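Guanine nucleotide exchange protein (Legionella pneumophila, PDB 1XSZ) probably acts as a guanine nucleotide exchange factor for ADP-ribosylation factor GTPases, with a Sec7 domain whose active site is covered by a C-terminal cap. Local coordinates at residues V127-L137 / G171-L182; N145-I153 / N283-G291. All coordinates share one frame; numbering follows the deposited sequence.

Overall arrangement
Both interactions use helix 131-149, one near each end. Their centres lie about 25 Å apart, and their nearest atoms about 9 Å apart. Interaction 1 stays within the Sec7 domain. It joins the start of that helix, and the loop before it, to the loop leading into helix 179-191. Interaction 2 joins the end of the same helix and the turn after it to the capping domain. Each is partly buried. In interaction 1 a phenylalanine ring packs against aliphatic groups, beside a well-aligned hydrogen bond from a backbone N-H to an asparagine side chain. In interaction 2 a tryptophan lies against backbone, with a weak hydrogen bond from an asparagine amide to a backbone carbonyl and a bridging water.

Interaction 1 of 2, residues V127-L137 / G171-L182; sequences VVSNADAAYLL and GNNGGDFDAKFL
F177 lies against the first turns of helix 131-149. In one of its two modelled conformers, L137 puts CD1 over one face of the ring, 4.2 Å from the centroid and 6° off the normal, a CH-pi contact. The opposite face is taken by CB of N172, from the same loop as the ring. At the ring edge are V128 CG1, L136 CD2 and the carbonyl O of A133, which is 3.7 Å from F177 CZ. F181, four residues later in the first turn of helix 179-191, meets V127. V127 CG1 comes within 3.7 Å of F181 CZ, the two side chains crossing at about a right angle. This packing is internal to the all-helical Sec7 domain: it joins the start of helix 131-149 to the loop that leads into helix 179-191. F89 of helix 89-98 touches both L137 and F181. The polar part lies at the loop end. N172 holds CG anti to its backbone N (chi1 -171°), which carries the amide across to S129. Its OD1 accepts from S129 N at 3.0 Å, in the carbonyl plane and on a lone pair. Its ND2 donates to D176 O within the loop, so both ends of the amide are held. N130 is the N-cap: its OD1 takes A133 N at 2.8 Å. Water 1 donates to N130 OD1 and accepts a weak bond from N173 N.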
loop_
_atom_site.group_PDB
_atom_site.type_symbol
_atom_site.label_atom_id
_atom_site.label_comp_id
_atom_site.label_asym_id
_atom_site.label_seq_id
_atom_site.Cartn_x
_atom_site.Cartn_y
_atom_site.Cartn_z
ATOM N N VAL A 127 17.746 4.371 -21.654
ATOM C CA VAL A 127 17.609 2.967 -21.279
ATOM C C VAL A 127 16.334 2.297 -21.790
ATOM O O VAL A 127 16.400 1.296 -22.501
ATOM C CB VAL A 127 17.676 2.798 -19.747
ATOM C CG1 VAL A 127 17.616 1.323 -19.382
ATOM C CG2 VAL A 127 18.956 3.426 -19.214
ATOM N N VAL A 128 15.178 2.842 -21.423
ATOM C CA VAL A 128 13.898 2.279 -21.848
ATOM C C VAL A 128 13.164 3.196 -22.822
ATOM O O VAL A 128 13.452 4.389 -22.902
ATOM C CB VAL A 128 12.976 2.009 -20.636
ATOM C CG1 VAL A 128 13.610 0.974 -19.725
ATOM C CG2 VAL A 128 12.725 3.298 -19.875
ATOM N N SER A 129 12.211 2.632 -23.558
ATOM C CA SER A 129 11.440 3.397 -24.533
ATOM C C SER A 129 10.553 4.440 -23.856
ATOM O O SER A 129 10.497 5.592 -24.289
ATOM C CB SER A 129 10.580 2.457 -25.379
ATOM O OG SER A 129 9.864 3.174 -26.371
ATOM N N ASN A 130 9.852 4.033 -22.802
ATOM C CA ASN A 130 8.985 4.947 -22.068
ATOM C C ASN A 130 8.859 4.554 -20.600
ATOM O O ASN A 130 9.499 3.605 -20.148
ATOM C CB ASN A 130 7.594 5.010 -22.708
ATOM C CG ASN A 130 7.008 3.641 -22.980
ATOM O OD1 ASN A 130 7.044 2.751 -22.130
ATOM N ND2 ASN A 130 6.450 3.468 -24.170
ATOM N N ALA A 131 8.037 5.293 -19.860
ATOM C CA ALA A 131 7.834 5.029 -18.439
ATOM C C ALA A 131 7.166 3.680 -18.204
ATOM O O ALA A 131 7.476 2.990 -17.232
ATOM C CB ALA A 131 6.998 6.142 -17.817
ATOM N N ASP A 132 6.245 3.307 -19.088
ATOM C CA ASP A 132 5.549 2.033 -18.963
ATOM C C ASP A 132 6.537 0.881 -19.072
ATOM O O ASP A 132 6.391 -0.145 -18.406
ATOM C CB ASP A 132 4.479 1.895 -20.048
ATOM C CG ASP A 132 3.383 2.931 -19.919
ATOM O OD1 ASP A 132 2.773 3.013 -18.833
ATOM O OD2 ASP A 132 3.129 3.661 -20.901
ATOM N N ALA A 133 7.546 1.048 -19.919
ATOM C CA ALA A 133 8.554 0.016 -20.096
ATOM C C ALA A 133 9.377 -0.096 -18.819
ATOM O O ALA A 133 9.752 -1.195 -18.408
ATOM C CB ALA A 133 9.452 0.358 -21.282
ATOM N N ALA A 134 9.655 1.044 -18.193
ATOM C CA ALA A 134 10.422 1.059 -16.955
ATOM C C ALA A 134 9.614 0.391 -15.847
ATOM O O ALA A 134 10.173 -0.314 -15.011
ATOM C CB ALA A 134 10.772 2.494 -16.566
ATOM N N TYR A 135 8.304 0.614 -15.856
ATOM C CA TYR A 135 7.413 0.024 -14.857
ATOM C C TYR A 135 7.416 -1.498 -15.008
ATOM O O TYR A 135 7.524 -2.233 -14.022
ATOM C CB TYR A 135 5.994 0.579 -15.033
ATOM C CG TYR A 135 4.942 -0.087 -14.169
ATOM C CD1 TYR A 135 4.969 0.030 -12.778
ATOM C CD2 TYR A 135 3.913 -0.824 -14.749
ATOM C CE1 TYR A 135 3.987 -0.575 -11.989
ATOM C CE2 TYR A 135 2.930 -1.430 -13.975
ATOM C CZ TYR A 135 2.971 -1.300 -12.596
ATOM O OH TYR A 135 1.984 -1.891 -11.840
ATOM N N LEU A 136 7.290 -1.981 -16.240
ATOM C CA LEU A 136 7.311 -3.418 -16.482
ATOM C C LEU A 136 8.623 -4.007 -15.956
ATOM O O LEU A 136 8.625 -5.024 -15.261
ATOM C CB LEU A 136 7.177 -3.717 -17.981
ATOM C CG LEU A 136 7.396 -5.184 -18.378
ATOM C CD1 LEU A 136 6.310 -6.054 -17.768
ATOM C CD2 LEU A 136 7.396 -5.313 -19.895
ATOM N N LEU A 137 9.737 -3.367 -16.287
ATOM C CA LEU A 137 11.040 -3.842 -15.844
ATOM C C LEU A 137 11.118 -3.850 -14.319
ATOM O O LEU A 137 11.638 -4.794 -13.722
ATOM C CB LEU A 137 12.143 -2.944 -16.405
ATOM C CG LEU A 137 13.512 -3.586 -16.618
ATOM C CD1 LEU A 137 13.421 -4.686 -17.672
ATOM C CD2 LEU A 137 14.485 -2.512 -17.062
ATOM N N GLY A 171 7.968 -6.201 -24.502
ATOM C CA GLY A 171 7.659 -5.406 -23.327
ATOM C C GLY A 171 8.217 -3.997 -23.331
ATOM O O GLY A 171 7.824 -3.161 -22.515
ATOM N N ASN A 172 9.139 -3.725 -24.247
ATOM C CA ASN A 172 9.735 -2.400 -24.334
ATOM C C ASN A 172 8.965 -1.556 -25.346
ATOM O O ASN A 172 9.422 -1.334 -26.469
ATOM C CB ASN A 172 11.209 -2.519 -24.730
ATOM C CG ASN A 172 11.949 -1.198 -24.636
ATOM O OD1 ASN A 172 11.532 -0.286 -23.922
ATOM N ND2 ASN A 172 13.066 -1.097 -25.349
ATOM N N ASN A 173 7.782 -1.106 -24.935
ATOM C CA ASN A 173 6.915 -0.286 -25.773
ATOM C C ASN A 173 6.650 -0.964 -27.114
ATOM O O ASN A 173 6.736 -0.331 -28.168
ATOM C CB ASN A 173 7.552 1.087 -26.004
ATOM C CG ASN A 173 6.587 2.088 -26.614
ATOM O OD1 ASN A 173 6.959 3.224 -26.903
ATOM N ND2 ASN A 173 5.341 1.673 -26.805
ATOM N N GLY A 174 6.326 -2.252 -27.069
ATOM C CA GLY A 174 6.057 -2.988 -28.291
ATOM C C GLY A 174 7.281 -3.704 -28.821
ATOM O O GLY A 174 7.171 -4.727 -29.498
ATOM N N GLY A 175 8.458 -3.163 -28.520
ATOM C CA GLY A 175 9.691 -3.782 -28.969
ATOM C C GLY A 175 10.325 -4.579 -27.848
ATOM O O GLY A 175 9.691 -4.815 -26.820
ATOM N N ASP A 176 11.571 -4.999 -28.034
ATOM C CA ASP A 176 12.260 -5.771 -27.008
ATOM C C ASP A 176 13.320 -4.943 -26.305
ATOM O O ASP A 176 13.762 -3.907 -26.809
ATOM C CB ASP A 176 12.945 -7.003 -27.609
ATOM C CG ASP A 176 11.996 -7.883 -28.394
ATOM O OD1 ASP A 176 10.828 -8.025 -27.981
ATOM O OD2 ASP A 176 12.432 -8.445 -29.423
ATOM N N PHE A 177 13.710 -5.402 -25.120
ATOM C CA PHE A 177 14.768 -4.755 -24.355
ATOM C C PHE A 177 16.037 -5.404 -24.893
ATOM O O PHE A 177 15.998 -6.542 -25.363
ATOM C CB PHE A 177 14.637 -5.077 -22.861
ATOM C CG PHE A 177 13.418 -4.492 -22.212
ATOM C CD1 PHE A 177 13.376 -3.146 -21.866
ATOM C CD2 PHE A 177 12.303 -5.287 -21.955
ATOM C CE1 PHE A 177 12.246 -2.597 -21.276
ATOM C CE2 PHE A 177 11.167 -4.746 -21.366
ATOM C CZ PHE A 177 11.136 -3.399 -21.026
ATOM N N ASP A 178 17.158 -4.694 -24.838
ATOM C CA ASP A 178 18.412 -5.262 -25.318
ATOM C C ASP A 178 18.737 -6.527 -24.530
ATOM O O ASP A 178 18.639 -6.547 -23.301
ATOM C CB ASP A 178 19.551 -4.252 -25.173
ATOM C CG ASP A 178 19.487 -3.149 -26.213
ATOM O OD1 ASP A 178 20.355 -2.250 -26.181
ATOM O OD2 ASP A 178 18.571 -3.181 -27.064
ATOM N N ALA A 179 19.120 -7.579 -25.243
ATOM C CA ALA A 179 19.452 -8.860 -24.627
ATOM C C ALA A 179 20.515 -8.736 -23.541
ATOM O O ALA A 179 20.375 -9.307 -22.457
ATOM C CB ALA A 179 19.918 -9.843 -25.696
ATOM N N LYS A 180 21.573 -7.985 -23.824
ATOM C CA LYS A 180 22.656 -7.823 -22.862
ATOM C C LYS A 180 22.235 -6.988 -21.662
ATOM O O LYS A 180 22.823 -7.092 -20.584
ATOM C CB LYS A 180 23.880 -7.213 -23.551
ATOM C CG LYS A 180 24.377 -8.058 -24.720
ATOM C CD LYS A 180 24.521 -9.520 -24.312
ATOM C CE LYS A 180 24.687 -10.425 -25.520
ATOM N NZ LYS A 180 24.706 -11.862 -25.130
ATOM N N PHE A 181 21.217 -6.160 -21.849
ATOM C CA PHE A 181 20.708 -5.348 -20.756
ATOM C C PHE A 181 19.980 -6.287 -19.793
ATOM O O PHE A 181 20.173 -6.226 -18.574
ATOM C CB PHE A 181 19.736 -4.292 -21.285
ATOM C CG PHE A 181 19.003 -3.554 -20.204
ATOM C CD1 PHE A 181 19.677 -2.693 -19.345
ATOM C CD2 PHE A 181 17.636 -3.737 -20.031
ATOM C CE1 PHE A 181 18.999 -2.024 -18.326
ATOM C CE2 PHE A 181 16.951 -3.076 -19.018
ATOM C CZ PHE A 181 17.634 -2.217 -18.163
ATOM N N LEU A 182 19.150 -7.166 -20.341
ATOM C CA LEU A 182 18.413 -8.108 -19.510
ATOM C C LEU A 182 19.342 -9.113 -18.838
ATOM O O LEU A 182 19.106 -9.514 -17.700
ATOM C CB LEU A 182 17.342 -8.830 -20.337
ATOM C CG LEU A 182 16.174 -7.951 -20.799
ATOM C CD1 LEU A 182 15.125 -8.815 -21.490
ATOM C CD2 LEU A 182 15.555 -7.241 -19.601
HETATM O O HOH W 1 6.093 0.057 -22.710
#

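Interaction 2 of 2, residues N145-I153 / N283-G291; sequences NTDLHNPSI and NIFSKWLFG
I284 meets the turn that follows helix 131-149. Its CD1 is 3.5 Å from CD1 of I153 in one of that residue's two modelled conformers. I284 CD1 also lies near S152 O. CG1 stands anti to the backbone N (chi1 -166°), which extends the chain over this turn. The carbonyl O of I284 accepts a weak hydrogen bond from N150 ND2 at 2.8 Å. N150 OD1 takes S152 N, an Asx turn. The amide is thus used at both ends, though the ND2 bond is bent.

F285 comes next. In the same conformer, I153 CD1 approaches its ring obliquely, 3.6 Å from F285 CE1. I284 CG2 covers one face of the ring, and F256 also stacks with F285. T146 CG2 lies 3.4 Å from F285 O, and water 2 donates both to this O and to T146 OG1.

W288 follows, with its CB directed to the end of the helix. CG is anti to the backbone N (chi1 -172°), which lays the indole along it. N150 CA lies over the five-membered ring, 3.7 Å from the centroid, a CH-pi contact. The carbonyl carbon of H149 sits over the same face. The N150 amide runs past the indole nearly parallel to it, the planes 17° apart. T146 OG1 lies at the indole edge, and H149 CB is 3.7 Å from W288 CH2. L289 CD2 covers the opposite face of the indole.

F257 of helix 252-258 touches both T146 and L289, so a second helix of the capping domain adjoins this contact. This is an interdomain interface, in which an aromatic residue of the C-terminal cap packs on the end of a Sec7 helix, consistent with the cap over the active site known in RalF.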
loop_
_atom_site.group_PDB
_atom_site.type_symbol
_atom_site.label_atom_id
_atom_site.label_comp_id
_atom_site.label_asym_id
_atom_site.label_seq_id
_atom_site.Cartn_x
_atom_site.Cartn_y
_atom_site.Cartn_z
ATOM N N ASN A 145 13.315 -10.987 -7.911
ATOM C CA ASN A 145 14.028 -10.988 -6.635
ATOM C C ASN A 145 13.453 -12.086 -5.723
ATOM O O ASN A 145 14.198 -12.842 -5.107
ATOM C CB ASN A 145 13.909 -9.605 -5.985
ATOM C CG ASN A 145 14.552 -9.539 -4.617
ATOM O OD1 ASN A 145 13.857 -9.458 -3.593
ATOM N ND2 ASN A 145 15.874 -9.572 -4.583
ATOM N N THR A 146 12.128 -12.177 -5.645
ATOM C CA THR A 146 11.510 -13.216 -4.822
ATOM C C THR A 146 11.772 -14.591 -5.433
ATOM O O THR A 146 12.119 -15.544 -4.736
ATOM C CB THR A 146 9.992 -13.014 -4.721
ATOM O OG1 THR A 146 9.718 -11.862 -3.922
ATOM C CG2 THR A 146 9.323 -14.239 -4.092
ATOM N N ASP A 147 11.614 -14.681 -6.746
ATOM C CA ASP A 147 11.813 -15.942 -7.438
ATOM C C ASP A 147 13.203 -16.532 -7.203
ATOM O O ASP A 147 13.343 -17.729 -6.939
ATOM C CB ASP A 147 11.561 -15.732 -8.932
ATOM C CG ASP A 147 11.472 -17.026 -9.699
ATOM O OD1 ASP A 147 12.480 -17.439 -10.299
ATOM O OD2 ASP A 147 10.377 -17.629 -9.693
ATOM N N LEU A 148 14.229 -15.689 -7.272
ATOM C CA LEU A 148 15.598 -16.149 -7.105
ATOM C C LEU A 148 16.070 -16.329 -5.673
ATOM O O LEU A 148 16.922 -17.176 -5.402
ATOM C CB LEU A 148 16.558 -15.188 -7.822
ATOM C CG LEU A 148 16.349 -15.035 -9.331
ATOM C CD1 LEU A 148 17.437 -14.135 -9.919
ATOM C CD2 LEU A 148 16.380 -16.413 -9.990
ATOM N N HIS A 149 15.509 -15.556 -4.753
ATOM C CA HIS A 149 15.970 -15.614 -3.371
ATOM C C HIS A 149 15.084 -16.287 -2.330
ATOM O O HIS A 149 15.489 -16.438 -1.178
ATOM C CB HIS A 149 16.369 -14.203 -2.950
ATOM C CG HIS A 149 17.438 -13.622 -3.822
ATOM N ND1 HIS A 149 18.665 -14.230 -3.980
ATOM C CD2 HIS A 149 17.444 -12.540 -4.635
ATOM C CE1 HIS A 149 19.381 -13.547 -4.856
ATOM N NE2 HIS A 149 18.664 -12.517 -5.268
ATOM N N ASN A 150 13.889 -16.697 -2.742
ATOM C CA ASN A 150 12.959 -17.404 -1.862
ATOM C C ASN A 150 13.427 -18.864 -1.847
ATOM O O ASN A 150 13.379 -19.546 -2.866
ATOM C CB ASN A 150 11.543 -17.308 -2.432
ATOM C CG ASN A 150 10.504 -17.982 -1.554
ATOM O OD1 ASN A 150 10.818 -18.868 -0.764
ATOM N ND2 ASN A 150 9.250 -17.568 -1.707
ATOM N N PRO A 151 13.886 -19.354 -0.683
ATOM C CA PRO A 151 14.369 -20.728 -0.510
ATOM C C PRO A 151 13.347 -21.806 -0.868
ATOM O O PRO A 151 13.715 -22.921 -1.240
ATOM C CB PRO A 151 14.748 -20.771 0.968
ATOM C CG PRO A 151 15.181 -19.368 1.238
ATOM C CD PRO A 151 14.102 -18.574 0.547
ATOM N N SER A 152 12.065 -21.471 -0.756
ATOM C CA SER A 152 11.004 -22.425 -1.055
ATOM C C SER A 152 10.865 -22.740 -2.538
ATOM O O SER A 152 10.206 -23.712 -2.914
ATOM C CB SER A 152 9.676 -21.919 -0.495
ATOM O OG SER A 152 9.738 -21.832 0.919
ATOM N N ILE A 153 11.484 -21.920 -3.382
ATOM C CA ILE A 153 11.433 -22.131 -4.823
ATOM C C ILE A 153 12.667 -22.923 -5.244
ATOM O O ILE A 153 13.784 -22.410 -5.214
ATOM C CB ILE A 153 11.412 -20.792 -5.593
ATOM C CG1 ILE A 153 10.233 -19.934 -5.121
ATOM C CG2 ILE A 153 11.309 -21.053 -7.091
ATOM C CD1 ILE A 153 8.876 -20.556 -5.366
ATOM N N ASN A 283 0.640 -17.407 -0.941
ATOM C CA ASN A 283 1.089 -18.330 -1.969
ATOM C C ASN A 283 2.590 -18.510 -1.756
ATOM O O ASN A 283 3.202 -17.802 -0.952
ATOM C CB ASN A 283 0.743 -17.848 -3.391
ATOM C CG ASN A 283 1.381 -16.532 -3.752
ATOM O OD1 ASN A 283 2.602 -16.404 -3.754
ATOM N ND2 ASN A 283 0.556 -15.545 -4.078
ATOM N N ILE A 284 3.190 -19.463 -2.450
ATOM C CA ILE A 284 4.608 -19.740 -2.249
ATOM C C ILE A 284 5.535 -18.537 -2.425
ATOM O O ILE A 284 6.591 -18.464 -1.792
ATOM C CB ILE A 284 5.068 -20.897 -3.169
ATOM C CG1 ILE A 284 6.438 -21.413 -2.721
ATOM C CG2 ILE A 284 5.110 -20.428 -4.613
ATOM C CD1 ILE A 284 6.864 -22.683 -3.425
ATOM N N PHE A 285 5.140 -17.591 -3.268
ATOM C CA PHE A 285 5.959 -16.410 -3.514
ATOM C C PHE A 285 5.769 -15.340 -2.446
ATOM O O PHE A 285 6.738 -14.803 -1.908
ATOM C CB PHE A 285 5.621 -15.824 -4.889
ATOM C CG PHE A 285 5.696 -16.828 -6.005
ATOM C CD1 PHE A 285 6.926 -17.306 -6.450
ATOM C CD2 PHE A 285 4.535 -17.335 -6.578
ATOM C CE1 PHE A 285 7.000 -18.276 -7.447
ATOM C CE2 PHE A 285 4.596 -18.306 -7.577
ATOM C CZ PHE A 285 5.832 -18.778 -8.011
ATOM N N SER A 286 4.518 -15.038 -2.122
ATOM C CA SER A 286 4.223 -13.999 -1.149
ATOM C C SER A 286 4.621 -14.328 0.284
ATOM O O SER A 286 4.998 -13.435 1.040
ATOM C CB SER A 286 2.732 -13.648 -1.186
ATOM O OG SER A 286 1.935 -14.704 -0.664
ATOM N N LYS A 287 4.546 -15.605 0.647
ATOM C CA LYS A 287 4.887 -16.039 2.000
ATOM C C LYS A 287 6.286 -15.635 2.432
ATOM O O LYS A 287 6.548 -15.458 3.619
ATOM C CB LYS A 287 4.766 -17.559 2.120
ATOM C CG LYS A 287 3.350 -18.099 2.038
ATOM C CD LYS A 287 3.337 -19.600 2.290
ATOM C CE LYS A 287 1.930 -20.172 2.215
ATOM N NZ LYS A 287 1.351 -20.060 0.848
ATOM N N TRP A 288 7.181 -15.491 1.461
ATOM C CA TRP A 288 8.567 -15.138 1.737
ATOM C C TRP A 288 8.677 -13.772 2.411
ATOM O O TRP A 288 9.559 -13.543 3.250
ATOM C CB TRP A 288 9.356 -15.145 0.423
ATOM C CG TRP A 288 10.830 -14.972 0.586
ATOM C CD1 TRP A 288 11.665 -15.722 1.365
ATOM C CD2 TRP A 288 11.655 -14.006 -0.073
ATOM N NE1 TRP A 288 12.961 -15.282 1.230
ATOM C CE2 TRP A 288 12.982 -14.228 0.355
ATOM C CE3 TRP A 288 11.399 -12.973 -0.985
ATOM C CZ2 TRP A 288 14.054 -13.452 -0.100
ATOM C CZ3 TRP A 288 12.464 -12.203 -1.436
ATOM C CH2 TRP A 288 13.776 -12.448 -0.990
ATOM N N LEU A 289 7.762 -12.874 2.066
ATOM C CA LEU A 289 7.779 -11.525 2.611
ATOM C C LEU A 289 6.565 -11.145 3.444
ATOM O O LEU A 289 6.649 -10.250 4.284
ATOM C CB LEU A 289 7.920 -10.509 1.472
ATOM C CG LEU A 289 9.211 -10.587 0.656
ATOM C CD1 LEU A 289 9.101 -9.713 -0.586
ATOM C CD2 LEU A 289 10.383 -10.156 1.518
ATOM N N PHE A 290 5.442 -11.821 3.225
ATOM C CA PHE A 290 4.227 -11.467 3.940
ATOM C C PHE A 290 3.618 -12.543 4.834
ATOM O O PHE A 290 2.486 -12.403 5.293
ATOM C CB PHE A 290 3.192 -10.939 2.940
ATOM C CG PHE A 290 3.684 -9.764 2.136
ATOM C CD1 PHE A 290 4.309 -9.953 0.906
ATOM C CD2 PHE A 290 3.579 -8.468 2.639
ATOM C CE1 PHE A 290 4.827 -8.868 0.188
ATOM C CE2 PHE A 290 4.092 -7.379 1.931
ATOM C CZ PHE A 290 4.717 -7.581 0.705
ATOM N N GLY A 291 4.367 -13.609 5.087
ATOM C CA GLY A 291 3.873 -14.657 5.967
ATOM C C GLY A 291 2.956 -15.693 5.349
ATOM O O GLY A 291 2.614 -15.627 4.170
HETATM O O HOH W 2 7.172 -12.089 -2.781
#